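Local coordinates for arylalkylamine N-Acetyltransferase 2 (Aedes aegypti, PDB 4FD5), which probably transfers acyl groups from acyl-coenzyme A, such as acetyl-CoA, to the amine of arylalkylamines such as dopamine and serotonin, at residues S16-D21 with S65-S70; D21-L26 with L51-S56; E34-A39 with K106-L111; L112-L117 with T194-E199; L151-E156 with S181-I186. All coordinates share one frame; numbering follows the deposited sequence.

Interaction 1. Residues S16-D21 with S65-S70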
# COMPACT_ATOMS: atom_id res chain seq x y z
N SER A 16 -18.66 -0.40 -4.76
CA SER A 16 -19.00 0.59 -3.73
C SER A 16 -19.81 0.03 -2.56
O SER A 16 -19.71 0.54 -1.44
CB SER A 16 -19.72 1.81 -4.34
OG SER A 16 -21.01 1.46 -4.84
N LYS A 17 -20.61 -1.01 -2.81
CA LYS A 17 -21.42 -1.59 -1.74
C LYS A 17 -20.55 -2.21 -0.64
O LYS A 17 -21.01 -2.44 0.46
CB LYS A 17 -22.40 -2.63 -2.29
CG LYS A 17 -23.48 -2.02 -3.16
CD LYS A 17 -24.66 -2.97 -3.26
CE LYS A 17 -25.79 -2.37 -4.10
NZ LYS A 17 -26.96 -3.29 -4.18
N TYR A 18 -19.29 -2.46 -0.97
CA TYR A 18 -18.35 -3.05 -0.01
C TYR A 18 -17.39 -2.04 0.60
O TYR A 18 -16.62 -2.41 1.50
CB TYR A 18 -17.54 -4.18 -0.66
CG TYR A 18 -18.37 -5.39 -0.95
CD1 TYR A 18 -18.46 -6.42 -0.03
CD2 TYR A 18 -19.09 -5.49 -2.12
CE1 TYR A 18 -19.24 -7.54 -0.28
CE2 TYR A 18 -19.88 -6.61 -2.38
CZ TYR A 18 -19.93 -7.63 -1.46
OH TYR A 18 -20.70 -8.75 -1.69
N TYR A 19 -17.42 -0.79 0.14
CA TYR A 19 -16.45 0.16 0.65
C TYR A 19 -16.45 0.26 2.19
O TYR A 19 -15.39 0.22 2.82
CB TYR A 19 -16.62 1.56 0.05
CG TYR A 19 -16.35 1.73 -1.43
CD1 TYR A 19 -15.76 0.74 -2.21
CD2 TYR A 19 -16.68 2.93 -2.06
CE1 TYR A 19 -15.52 0.93 -3.57
CE2 TYR A 19 -16.44 3.12 -3.38
CZ TYR A 19 -15.86 2.14 -4.14
OH TYR A 19 -15.66 2.38 -5.48
N ASP A 20 -17.63 0.41 2.80
CA ASP A 20 -17.67 0.53 4.25
C ASP A 20 -17.05 -0.71 4.90
O ASP A 20 -16.23 -0.57 5.81
CB ASP A 20 -19.11 0.68 4.77
CG ASP A 20 -19.66 2.09 4.59
OD1 ASP A 20 -18.93 2.99 4.15
OD2 ASP A 20 -20.85 2.30 4.91
N ASP A 21 -17.43 -1.89 4.40
CA ASP A 21 -16.96 -3.16 4.97
C ASP A 21 -15.44 -3.19 4.87
O ASP A 21 -14.75 -3.68 5.78
CB ASP A 21 -17.49 -4.37 4.20
CG ASP A 21 -18.95 -4.69 4.49
OD1 ASP A 21 -19.52 -4.15 5.45
OD2 ASP A 21 -19.52 -5.53 3.75
N SER A 65 -9.26 -2.47 -7.04
CA SER A 65 -8.91 -3.18 -5.81
C SER A 65 -9.58 -4.56 -5.77
O SER A 65 -10.65 -4.75 -6.33
CB SER A 65 -9.33 -2.37 -4.58
OG SER A 65 -8.68 -1.11 -4.59
N ILE A 66 -8.95 -5.50 -5.07
CA ILE A 66 -9.46 -6.87 -4.98
C ILE A 66 -9.75 -7.23 -3.53
O ILE A 66 -8.99 -6.87 -2.64
CB ILE A 66 -8.41 -7.88 -5.49
CG1 ILE A 66 -7.90 -7.49 -6.88
CG2 ILE A 66 -8.96 -9.30 -5.46
CD1 ILE A 66 -8.91 -7.62 -7.95
N MET A 67 -10.87 -7.90 -3.27
CA MET A 67 -11.14 -8.49 -1.97
C MET A 67 -11.22 -10.01 -2.07
O MET A 67 -11.65 -10.58 -3.09
CB MET A 67 -12.44 -7.95 -1.36
CG MET A 67 -13.64 -8.13 -2.25
SD MET A 67 -15.10 -7.38 -1.49
CE MET A 67 -16.35 -7.86 -2.69
N ALA A 68 -10.75 -10.64 -1.00
CA ALA A 68 -11.02 -12.03 -0.73
C ALA A 68 -12.15 -12.05 0.28
O ALA A 68 -12.05 -11.49 1.39
CB ALA A 68 -9.78 -12.72 -0.14
N ILE A 69 -13.24 -12.69 -0.13
CA ILE A 69 -14.46 -12.70 0.64
C ILE A 69 -14.93 -14.15 0.89
O ILE A 69 -14.89 -14.98 -0.01
CB ILE A 69 -15.52 -11.79 -0.06
CG1 ILE A 69 -16.74 -11.59 0.83
CG2 ILE A 69 -15.90 -12.34 -1.39
CD1 ILE A 69 -17.62 -10.43 0.36
N SER A 70 -15.32 -14.44 2.12
CA SER A 70 -15.65 -15.80 2.51
C SER A 70 -17.09 -16.16 2.14
O SER A 70 -17.84 -15.31 1.66
CB SER A 70 -15.42 -16.01 4.00
OG SER A 70 -16.32 -15.24 4.76
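Met67 carries its CG between its own backbone N and carbonyl carbon (chi1 55°), and from there the chain runs out fully extended, so that the terminal methyl is pushed straight away from strand 66-69. Tyr18, with CG turned opposite its carbonyl carbon (chi1 -70°), holds its ring across the end of that chain at about a right angle. Met67 CE comes down almost on the ring normal, 3.5 Å from the centroid of the Tyr18 ring, a well-centred CH-pi contact. The sulfur stands over the same face but farther off centre, Met67 SD lying 4.2 Å from the centroid of the Tyr18 ring, which makes this a Met-aromatic contact as well. A long unbranched side chain suits the strand position because it carries a polarisable sulfur and a slim methyl out over the ring. Ile69, two residues on and therefore on the same side of the strand, adds its CD1 obliquely at 3.4 Å from Tyr18 CE1. Tyrosine fits the partly exposed site, offering a flat apolar surface to the strand while ending in a polar hydroxyl. The contact thus fastens the turn leading into helix 19-29 to strand 66-69, whose backbone is bonded to strand 10-13 at Met67 and to strand 75-85 at its alternate residues Ile66 and Ala68.

Interaction 2. Residues D21-L26 with L51-S56; sequences DVIEHL and LLEQHS
Both carboxylate oxygens of Glu53 are engaged beyond the place where its chain lies against Ile23: OE1 forms a salt bridge with Arg27 NH2, and OE2 accepts a hydrogen bond from the backbone N of His49. Arg27 belongs to helix 19-29 and His49 comes just before helix 50-60, so the carboxylate ties one helix to the start of the other. These are two of the three helices between strands 10-13 and 66-69 in this GNAT fold, and they meet here through a few small contacts. Glu53 is turned with CG opposite its carbonyl carbon (chi1 -68°) and is extended beyond, which brings its CG across Ile23 CG2 while the carboxylate goes on to Arg27 and His49. Glutamate suits such a place, being apolar along its stem and ionic at its end. The branched methyl Ile23 CG2 fills the approach, 3.8 Å from Glu53 CG, where the two backbones draw together to 6.9 Å between Ile23 CA and Glu53 CA. Deeper in, Leu26 is buried against Leu80 and Ile135 of the sheet, and Ser56 faces it, also touching those two residues; a small side chain suits a position buried between Leu26 and the sheet. The leucine meets the serine by one methyl branch, with Leu26 CD1 4.0 Å from Ser56 OG and 4.2 Å from Ser56 CB.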
# COMPACT_ATOMS: atom_id res chain seq x y z
N ASP A 21 -17.43 -1.89 4.40
CA ASP A 21 -16.96 -3.16 4.97
C ASP A 21 -15.44 -3.19 4.87
O ASP A 21 -14.75 -3.68 5.78
CB ASP A 21 -17.49 -4.37 4.20
CG ASP A 21 -18.95 -4.69 4.49
OD1 ASP A 21 -19.52 -4.15 5.45
OD2 ASP A 21 -19.52 -5.53 3.75
N VAL A 22 -14.92 -2.68 3.77
CA VAL A 22 -13.47 -2.76 3.53
C VAL A 22 -12.77 -1.80 4.49
O VAL A 22 -11.78 -2.15 5.13
CB VAL A 22 -13.13 -2.52 2.04
CG1 VAL A 22 -11.62 -2.23 1.86
CG2 VAL A 22 -13.57 -3.70 1.18
N ILE A 23 -13.31 -0.60 4.64
CA ILE A 23 -12.64 0.37 5.48
C ILE A 23 -12.67 -0.09 6.94
O ILE A 23 -11.68 0.04 7.65
CB ILE A 23 -13.22 1.77 5.27
CG1 ILE A 23 -12.82 2.27 3.87
CG2 ILE A 23 -12.71 2.72 6.36
CD1 ILE A 23 -13.55 3.49 3.39
N GLU A 24 -13.79 -0.69 7.36
CA GLU A 24 -13.86 -1.27 8.69
C GLU A 24 -12.80 -2.37 8.86
O GLU A 24 -12.10 -2.40 9.88
CB GLU A 24 -15.27 -1.80 8.98
CG GLU A 24 -15.45 -2.39 10.37
CD GLU A 24 -15.24 -1.39 11.51
OE1 GLU A 24 -15.25 -0.16 11.29
OE2 GLU A 24 -15.06 -1.86 12.66
N HIS A 25 -12.65 -3.24 7.85
CA HIS A 25 -11.61 -4.28 7.91
C HIS A 25 -10.28 -3.59 8.17
O HIS A 25 -9.52 -4.00 9.07
CB HIS A 25 -11.57 -5.12 6.62
CG HIS A 25 -10.26 -5.83 6.36
ND1 HIS A 25 -9.97 -7.08 6.86
CD2 HIS A 25 -9.18 -5.46 5.64
CE1 HIS A 25 -8.76 -7.45 6.46
NE2 HIS A 25 -8.26 -6.48 5.72
N LEU A 26 -10.01 -2.50 7.45
CA LEU A 26 -8.72 -1.84 7.61
C LEU A 26 -8.59 -1.29 9.03
O LEU A 26 -7.58 -1.51 9.71
CB LEU A 26 -8.50 -0.76 6.53
CG LEU A 26 -8.43 -1.32 5.10
CD1 LEU A 26 -8.39 -0.21 4.04
CD2 LEU A 26 -7.23 -2.27 4.92
N LEU A 51 -7.48 10.89 7.54
CA LEU A 51 -6.67 10.97 6.33
C LEU A 51 -6.43 9.59 5.72
O LEU A 51 -6.51 9.43 4.50
CB LEU A 51 -5.33 11.67 6.62
CG LEU A 51 -5.43 13.10 7.14
CD1 LEU A 51 -4.05 13.67 7.41
CD2 LEU A 51 -6.19 13.99 6.17
N LEU A 52 -6.14 8.60 6.55
CA LEU A 52 -5.97 7.24 6.06
C LEU A 52 -7.21 6.76 5.33
O LEU A 52 -7.13 6.14 4.26
CB LEU A 52 -5.68 6.27 7.21
CG LEU A 52 -4.39 6.43 8.00
CD1 LEU A 52 -4.30 5.34 9.06
CD2 LEU A 52 -3.17 6.40 7.07
N GLU A 53 -8.38 7.03 5.92
CA GLU A 53 -9.64 6.58 5.34
C GLU A 53 -10.00 7.35 4.08
O GLU A 53 -10.48 6.77 3.12
CB GLU A 53 -10.75 6.65 6.38
CG GLU A 53 -10.55 5.64 7.50
CD GLU A 53 -11.43 5.90 8.71
OE1 GLU A 53 -12.54 6.44 8.54
OE2 GLU A 53 -10.99 5.59 9.83
N GLN A 54 -9.75 8.66 4.08
CA GLN A 54 -9.93 9.47 2.87
C GLN A 54 -9.09 8.91 1.71
O GLN A 54 -9.56 8.78 0.57
CB GLN A 54 -9.54 10.92 3.17
CG GLN A 54 -9.57 11.86 1.98
CD GLN A 54 -9.16 13.26 2.38
OE1 GLN A 54 -9.97 14.05 2.86
NE2 GLN A 54 -7.87 13.57 2.22
N HIS A 55 -7.83 8.58 2.01
CA HIS A 55 -6.92 8.04 1.00
C HIS A 55 -7.39 6.68 0.49
O HIS A 55 -7.41 6.45 -0.73
CB HIS A 55 -5.48 7.97 1.54
CG HIS A 55 -4.45 7.64 0.49
ND1 HIS A 55 -3.22 7.11 0.80
CD2 HIS A 55 -4.46 7.79 -0.86
CE1 HIS A 55 -2.52 6.93 -0.31
NE2 HIS A 55 -3.25 7.34 -1.33
N SER A 56 -7.76 5.79 1.41
CA SER A 56 -8.27 4.47 1.02
C SER A 56 -9.54 4.55 0.19
O SER A 56 -9.71 3.78 -0.74
CB SER A 56 -8.46 3.56 2.23
OG SER A 56 -7.22 3.39 2.91

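Interaction 3. Residues E34-A39 with K106-L111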
# COMPACT_ATOMS: atom_id res chain seq x y z
N GLU A 34 0.30 -1.38 10.65
CA GLU A 34 1.22 -1.05 9.58
C GLU A 34 2.51 -0.47 10.19
O GLU A 34 2.44 0.35 11.11
CB GLU A 34 0.53 -0.05 8.63
CG GLU A 34 1.14 0.11 7.26
CD GLU A 34 2.24 1.14 7.24
OE1 GLU A 34 2.35 1.91 8.21
OE2 GLU A 34 2.99 1.19 6.24
N PRO A 35 3.69 -0.91 9.72
CA PRO A 35 4.94 -0.55 10.40
C PRO A 35 5.14 0.95 10.70
O PRO A 35 5.49 1.30 11.83
CB PRO A 35 6.02 -1.04 9.43
CG PRO A 35 5.37 -2.16 8.69
CD PRO A 35 3.92 -1.78 8.55
N LEU A 36 4.95 1.81 9.70
CA LEU A 36 5.14 3.25 9.90
C LEU A 36 4.06 3.88 10.77
O LEU A 36 4.35 4.67 11.68
CB LEU A 36 5.26 4.00 8.57
CG LEU A 36 6.34 3.49 7.62
CD1 LEU A 36 6.43 4.42 6.43
CD2 LEU A 36 7.69 3.37 8.33
N ASN A 37 2.80 3.54 10.50
CA ASN A 37 1.70 4.01 11.32
C ASN A 37 1.95 3.69 12.78
O ASN A 37 1.75 4.52 13.65
CB ASN A 37 0.39 3.37 10.88
CG ASN A 37 -0.05 3.80 9.50
OD1 ASN A 37 0.55 4.69 8.90
ND2 ASN A 37 -1.11 3.18 8.99
N LYS A 38 2.40 2.46 13.03
CA LYS A 38 2.63 2.04 14.40
C LYS A 38 3.82 2.79 15.01
O LYS A 38 3.77 3.21 16.17
CB LYS A 38 2.86 0.53 14.47
CG LYS A 38 2.95 -0.01 15.89
CD LYS A 38 3.32 -1.48 15.93
CE LYS A 38 2.21 -2.34 15.39
NZ LYS A 38 2.44 -3.78 15.73
N ALA A 39 4.88 2.95 14.23
CA ALA A 39 6.07 3.66 14.71
C ALA A 39 5.78 5.08 15.23
O ALA A 39 6.40 5.52 16.20
CB ALA A 39 7.14 3.71 13.61
N LYS A 106 2.39 13.47 8.41
CA LYS A 106 3.34 14.20 7.58
C LYS A 106 4.71 13.52 7.51
O LYS A 106 5.35 13.52 6.46
CB LYS A 106 3.47 15.64 8.06
CG LYS A 106 4.32 16.49 7.15
CD LYS A 106 4.36 17.94 7.65
CE LYS A 106 5.53 18.72 7.03
NZ LYS A 106 5.65 20.10 7.58
N LYS A 107 5.16 12.94 8.63
CA LYS A 107 6.42 12.19 8.61
C LYS A 107 6.37 11.05 7.58
O LYS A 107 7.33 10.84 6.79
CB LYS A 107 6.72 11.60 9.98
CG LYS A 107 6.96 12.65 11.05
CD LYS A 107 7.24 11.98 12.38
CE LYS A 107 7.53 13.02 13.45
NZ LYS A 107 7.51 12.41 14.80
N ILE A 108 5.27 10.31 7.62
CA ILE A 108 5.10 9.20 6.67
C ILE A 108 5.03 9.68 5.21
O ILE A 108 5.77 9.19 4.32
CB ILE A 108 3.83 8.39 7.01
CG1 ILE A 108 3.98 7.75 8.39
CG2 ILE A 108 3.56 7.34 5.93
CD1 ILE A 108 2.68 7.20 8.94
N PHE A 109 4.15 10.65 4.95
CA PHE A 109 4.01 11.21 3.61
C PHE A 109 5.37 11.67 3.08
O PHE A 109 5.74 11.37 1.94
CB PHE A 109 3.01 12.38 3.63
CG PHE A 109 2.71 12.95 2.25
CD1 PHE A 109 1.52 12.63 1.60
CD2 PHE A 109 3.62 13.79 1.62
CE1 PHE A 109 1.25 13.15 0.34
CE2 PHE A 109 3.34 14.31 0.36
CZ PHE A 109 2.16 13.99 -0.28
N LYS A 110 6.11 12.40 3.91
CA LYS A 110 7.41 12.92 3.55
C LYS A 110 8.40 11.83 3.16
O LYS A 110 9.08 11.94 2.14
CB LYS A 110 7.98 13.77 4.68
CG LYS A 110 9.27 14.49 4.36
CD LYS A 110 9.65 15.46 5.49
CE LYS A 110 11.16 15.64 5.61
NZ LYS A 110 11.77 16.33 4.44
N LEU A 111 8.49 10.76 3.97
CA LEU A 111 9.42 9.69 3.62
C LEU A 111 9.06 9.09 2.26
O LEU A 111 9.94 8.89 1.39
CB LEU A 111 9.44 8.61 4.68
CG LEU A 111 10.23 7.35 4.32
CD1 LEU A 111 11.71 7.64 4.02
CD2 LEU A 111 10.08 6.32 5.43
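Helix 35-39 and the 106-111 segment of helix 103-116 run roughly antiparallel, their short axes 143° apart and 10.3 Å from each other at closest. Ile108 carries most of the contact. Its CG1 packs 4.0 Å from Leu36 CB, while CG2 faces Leu36 CD1, so the branched side chain meets the leucine at both its base and its tip. Farther along, Leu36 CD1 approaches Leu111 CD2 at 4.2 Å. Asn37 starts out pointing away, but its amide swings back, bringing OD1 within 3.3 Å of Ile108 CD1; its ND2 is held by the carbonyl O of Phe31. Glu34, just ahead of the first turn, curls back to accept from Asn37 N at OE1, 2.8 Å and almost straight at 177°. Pro35, which has no N-H to satisfy, suits the first helical position. Glu34 thus caps the first turn by its side chain, an N-cap that here starts a short helix packed on one of the helices between strands 75-85 and 129-138 of the GNAT fold.

Interaction 4. Residues L112-L117 with T194-E199; sequences LYEQNL and TDYLDE
A single phenol-to-carboxylate hydrogen bond at the surface joins the last turns of helix 103-116 to the loop that runs between strands 186-192 and 213-220. Tyr196 OH donates to Glu114 OE1 over 2.9 Å. The hydroxyl arrives on the syn side of the carboxylate but 34° out of its plane. Glu114 OE1 lies at the edge of the ring, near the ring plane, and the carboxylate and ring planes stand 76° apart. Each residue reaches far from its backbone: Glu114 is extended beyond CG, and Tyr196 has CG opposite its backbone N (chi1 -177°), which sends the ring out from the loop toward the helix. Tyrosine suits this span because its rigid ring can pack on the apolar Ile191, Ile204 and Phe205 and still deliver a donor at its end. Near the end of the helix, Asn116 folds back so that its ND2 bonds Leu112 O at 3.0 Å, while its own backbone N bonds that same oxygen from the opposite face of the carbonyl plane. The amide also reaches Lys168 and Asp170, linking the end of the helix to strand 166-171. Glu114 OE2 forms a salt bridge with Lys110 NZ one turn earlier, so a cation and a phenol divide the two oxygens between them; together they would probably favour the ionised carboxylate, whose negative charge makes OE1 a good acceptor.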
# COMPACT_ATOMS: atom_id res chain seq x y z
N LEU A 112 7.78 8.80 2.06
CA LEU A 112 7.39 8.16 0.80
C LEU A 112 7.62 9.09 -0.41
O LEU A 112 8.12 8.65 -1.47
CB LEU A 112 5.94 7.67 0.86
CG LEU A 112 5.67 6.67 1.98
CD1 LEU A 112 4.17 6.54 2.19
CD2 LEU A 112 6.30 5.32 1.65
N TYR A 113 7.29 10.36 -0.26
CA TYR A 113 7.56 11.35 -1.32
C TYR A 113 9.05 11.43 -1.68
O TYR A 113 9.46 11.36 -2.85
CB TYR A 113 7.04 12.72 -0.86
CG TYR A 113 7.43 13.86 -1.77
CD1 TYR A 113 6.74 14.09 -2.95
CD2 TYR A 113 8.49 14.69 -1.44
CE1 TYR A 113 7.09 15.13 -3.78
CE2 TYR A 113 8.86 15.73 -2.27
CZ TYR A 113 8.15 15.94 -3.44
OH TYR A 113 8.52 16.98 -4.26
N GLU A 114 9.87 11.56 -0.64
CA GLU A 114 11.31 11.66 -0.82
C GLU A 114 11.87 10.45 -1.53
O GLU A 114 12.70 10.59 -2.44
CB GLU A 114 12.00 11.77 0.52
CG GLU A 114 11.78 13.07 1.21
CD GLU A 114 12.54 13.10 2.52
OE1 GLU A 114 12.56 12.05 3.21
OE2 GLU A 114 13.12 14.15 2.83
N GLN A 115 11.45 9.25 -1.13
CA GLN A 115 12.02 8.07 -1.76
C GLN A 115 11.57 7.98 -3.21
O GLN A 115 12.35 7.62 -4.10
CB GLN A 115 11.69 6.81 -0.98
CG GLN A 115 12.40 6.75 0.36
CD GLN A 115 13.90 6.69 0.20
OE1 GLN A 115 14.43 5.75 -0.39
NE2 GLN A 115 14.59 7.71 0.69
N ASN A 116 10.31 8.33 -3.46
CA ASN A 116 9.80 8.31 -4.83
C ASN A 116 10.49 9.30 -5.77
O ASN A 116 10.47 9.10 -6.99
CB ASN A 116 8.28 8.48 -4.86
CG ASN A 116 7.56 7.16 -4.73
OD1 ASN A 116 7.52 6.38 -5.68
ND2 ASN A 116 6.99 6.90 -3.56
N LEU A 117 11.08 10.36 -5.22
CA LEU A 117 11.88 11.26 -6.07
C LEU A 117 13.13 10.62 -6.69
O LEU A 117 13.72 11.18 -7.62
CB LEU A 117 12.30 12.50 -5.29
CG LEU A 117 11.21 13.49 -4.92
CD1 LEU A 117 11.81 14.64 -4.09
CD2 LEU A 117 10.52 14.03 -6.16
N THR A 194 16.62 2.43 10.38
CA THR A 194 17.60 2.84 11.38
C THR A 194 18.54 3.93 10.86
O THR A 194 19.26 4.55 11.64
CB THR A 194 18.43 1.66 11.92
OG1 THR A 194 18.97 0.92 10.82
CG2 THR A 194 17.57 0.75 12.77
N ASP A 195 18.53 4.16 9.55
CA ASP A 195 19.42 5.15 8.94
C ASP A 195 18.69 6.45 8.60
O ASP A 195 19.29 7.39 8.09
CB ASP A 195 20.06 4.60 7.66
CG ASP A 195 20.90 3.37 7.89
OD1 ASP A 195 21.47 3.21 8.99
OD2 ASP A 195 21.00 2.55 6.95
N TYR A 196 17.39 6.50 8.87
CA TYR A 196 16.59 7.66 8.49
C TYR A 196 16.34 8.54 9.71
O TYR A 196 15.48 8.23 10.53
CB TYR A 196 15.27 7.18 7.86
CG TYR A 196 14.38 8.29 7.34
CD1 TYR A 196 14.82 9.15 6.35
CD2 TYR A 196 13.09 8.46 7.84
CE1 TYR A 196 14.01 10.16 5.87
CE2 TYR A 196 12.26 9.46 7.36
CZ TYR A 196 12.73 10.31 6.38
OH TYR A 196 11.92 11.32 5.89
N LEU A 197 17.11 9.63 9.81
CA LEU A 197 17.14 10.49 11.02
C LEU A 197 16.73 11.94 10.73
O LEU A 197 16.92 12.45 9.63
CB LEU A 197 18.55 10.47 11.63
CG LEU A 197 19.30 9.13 11.66
CD1 LEU A 197 20.72 9.32 12.23
CD2 LEU A 197 18.56 8.06 12.46
N ASP A 198 16.18 12.63 11.74
CA ASP A 198 15.72 14.02 11.59
C ASP A 198 16.85 15.04 11.67
O ASP A 198 18.01 14.67 11.87
CB ASP A 198 14.64 14.37 12.63
CG ASP A 198 15.04 13.98 14.04
OD1 ASP A 198 16.24 13.79 14.32
OD2 ASP A 198 14.12 13.86 14.89
N GLU A 199 16.51 16.33 11.52
CA GLU A 199 17.51 17.41 11.59
C GLU A 199 18.05 17.59 13.00
O GLU A 199 18.91 18.44 13.23
CB GLU A 199 16.96 18.73 11.05
CG GLU A 199 16.95 18.81 9.52
CD GLU A 199 16.43 20.14 8.99
OE1 GLU A 199 15.79 20.89 9.76
OE2 GLU A 199 16.64 20.43 7.79

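Interaction 5. Residues L151-E156 with S181-I186; sequences LIEKSE and SSLGFI
The ring of Phe185 is approached obliquely by Ile152, whose CG2 lies 4.3 Å from Phe185 CE1, and the other flat group, the Glu153 carboxylate, has Leu183 CD2 3.7 Å from its OE2. Leu183 is the hub, with its two methyls divided between neighbours on helix 147-161. Its CD1 presses on Ile152 CG2 at 3.4 Å, closer than two methyls normally sit, a tight spot in the packing, and its CD2 rests against the methylene stem of Glu153. The isoleucine puts CG2 opposite its backbone N (CG1 at chi1 -61°), which is why that branch faces both Leu183 and Phe185. A forked leucine suits a seat between an apolar neighbour and the stem of an acid. The turn that places it is a Schellman motif: Gly184 adopts positive phi (94°), Gly184 N bonds Ser181 O at 3.0 Å, and Phe185 N reaches Val180 O. Glycine fits because a side chain there would crowd the preceding carbonyl. The end of helix 174-182 is thereby set against helix 147-161, with Ile152 and Phe185 both resting on Ile133 of strand 129-138, and Lys219 of strand 213-220 binding Leu183 O and Glu156.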
# COMPACT_ATOMS: atom_id res chain seq x y z
N LEU A 151 -4.01 -12.60 -3.53
CA LEU A 151 -4.52 -11.24 -3.76
C LEU A 151 -3.63 -10.48 -4.73
O LEU A 151 -4.14 -9.76 -5.60
CB LEU A 151 -4.67 -10.49 -2.44
CG LEU A 151 -5.89 -10.86 -1.61
CD1 LEU A 151 -5.73 -10.36 -0.18
CD2 LEU A 151 -7.15 -10.29 -2.27
N ILE A 152 -2.32 -10.64 -4.60
CA ILE A 152 -1.43 -9.97 -5.54
C ILE A 152 -1.52 -10.62 -6.94
O ILE A 152 -1.50 -9.93 -7.95
CB ILE A 152 0.03 -9.96 -5.02
CG1 ILE A 152 0.10 -9.19 -3.70
CG2 ILE A 152 0.93 -9.31 -6.04
CD1 ILE A 152 -0.56 -7.81 -3.76
N GLU A 153 -1.63 -11.95 -6.98
CA GLU A 153 -1.81 -12.65 -8.25
C GLU A 153 -3.06 -12.17 -9.00
O GLU A 153 -3.02 -11.92 -10.21
CB GLU A 153 -1.85 -14.16 -8.01
CG GLU A 153 -0.50 -14.75 -7.65
CD GLU A 153 -0.58 -16.19 -7.18
OE1 GLU A 153 -1.69 -16.67 -6.91
OE2 GLU A 153 0.49 -16.84 -7.08
N LYS A 154 -4.17 -12.04 -8.26
CA LYS A 154 -5.43 -11.55 -8.83
C LYS A 154 -5.31 -10.09 -9.25
O LYS A 154 -5.89 -9.67 -10.28
CB LYS A 154 -6.58 -11.73 -7.83
CG LYS A 154 -6.93 -13.20 -7.54
CD LYS A 154 -7.66 -13.84 -8.72
CE LYS A 154 -8.18 -15.25 -8.39
NZ LYS A 154 -9.12 -15.76 -9.44
N SER A 155 -4.54 -9.32 -8.48
CA SER A 155 -4.27 -7.93 -8.82
C SER A 155 -3.51 -7.84 -10.14
O SER A 155 -3.83 -7.00 -10.97
CB SER A 155 -3.47 -7.23 -7.70
OG SER A 155 -4.28 -7.10 -6.54
N GLU A 156 -2.52 -8.70 -10.34
CA GLU A 156 -1.79 -8.70 -11.60
C GLU A 156 -2.69 -9.11 -12.76
O GLU A 156 -2.61 -8.51 -13.84
CB GLU A 156 -0.56 -9.60 -11.55
CG GLU A 156 0.20 -9.60 -12.86
CD GLU A 156 1.50 -10.37 -12.81
OE1 GLU A 156 2.08 -10.47 -11.71
OE2 GLU A 156 1.92 -10.88 -13.88
N SER A 181 8.15 -10.07 -3.70
CA SER A 181 9.42 -10.63 -4.20
C SER A 181 9.18 -12.01 -4.79
O SER A 181 9.71 -12.35 -5.86
CB SER A 181 10.43 -10.75 -3.06
OG SER A 181 10.93 -9.50 -2.67
N SER A 182 8.39 -12.82 -4.09
CA SER A 182 8.09 -14.17 -4.55
C SER A 182 7.32 -14.18 -5.86
O SER A 182 7.31 -15.19 -6.59
CB SER A 182 7.32 -14.95 -3.48
OG SER A 182 5.94 -14.63 -3.49
N LEU A 183 6.64 -13.07 -6.14
CA LEU A 183 5.92 -12.93 -7.41
C LEU A 183 6.66 -12.13 -8.50
O LEU A 183 6.05 -11.69 -9.48
CB LEU A 183 4.54 -12.31 -7.15
CG LEU A 183 3.63 -13.19 -6.31
CD1 LEU A 183 2.40 -12.41 -5.83
CD2 LEU A 183 3.22 -14.41 -7.12
N GLY A 184 7.96 -11.94 -8.32
CA GLY A 184 8.79 -11.34 -9.36
C GLY A 184 9.00 -9.84 -9.27
O GLY A 184 9.58 -9.25 -10.18
N PHE A 185 8.54 -9.20 -8.20
CA PHE A 185 8.83 -7.79 -8.02
C PHE A 185 10.30 -7.60 -7.66
O PHE A 185 10.88 -8.42 -6.94
CB PHE A 185 7.93 -7.17 -6.94
CG PHE A 185 6.52 -6.90 -7.40
CD1 PHE A 185 5.68 -7.94 -7.75
CD2 PHE A 185 6.04 -5.60 -7.47
CE1 PHE A 185 4.36 -7.70 -8.17
CE2 PHE A 185 4.73 -5.34 -7.89
CZ PHE A 185 3.89 -6.39 -8.23
N ILE A 186 10.87 -6.52 -8.18
CA ILE A 186 12.28 -6.18 -8.02
C ILE A 186 12.39 -4.87 -7.26
O ILE A 186 11.64 -3.93 -7.51
CB ILE A 186 12.93 -5.96 -9.41
CG1 ILE A 186 12.80 -7.23 -10.26
CG2 ILE A 186 14.38 -5.51 -9.29
CD1 ILE A 186 13.26 -8.46 -9.56

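Overall arrangement
The five contacts join helices, a strand and a loop around the mixed sheet of one GNAT domain. Interactions 1 and 2, with centres 11 Å apart, share Asp21 and helix 19-29; interactions 3 and 4, 10 Å apart, share helix 103-116 and touch through Leu111 and Tyr196. Interactions 2 and 3 alternate along the chain and touch where Leu52 meets Asn37, making a continuous run from the first helices to the later ones. Interaction 5 lies within the span bridged by interaction 4, about 26 Å away between centres. It touches interaction 1 at strand 66-69, where Ile66 packs on Leu151 and Ser155 while Met67 faces Tyr18, so neighbouring strand residues serve helices on opposite faces of the sheet.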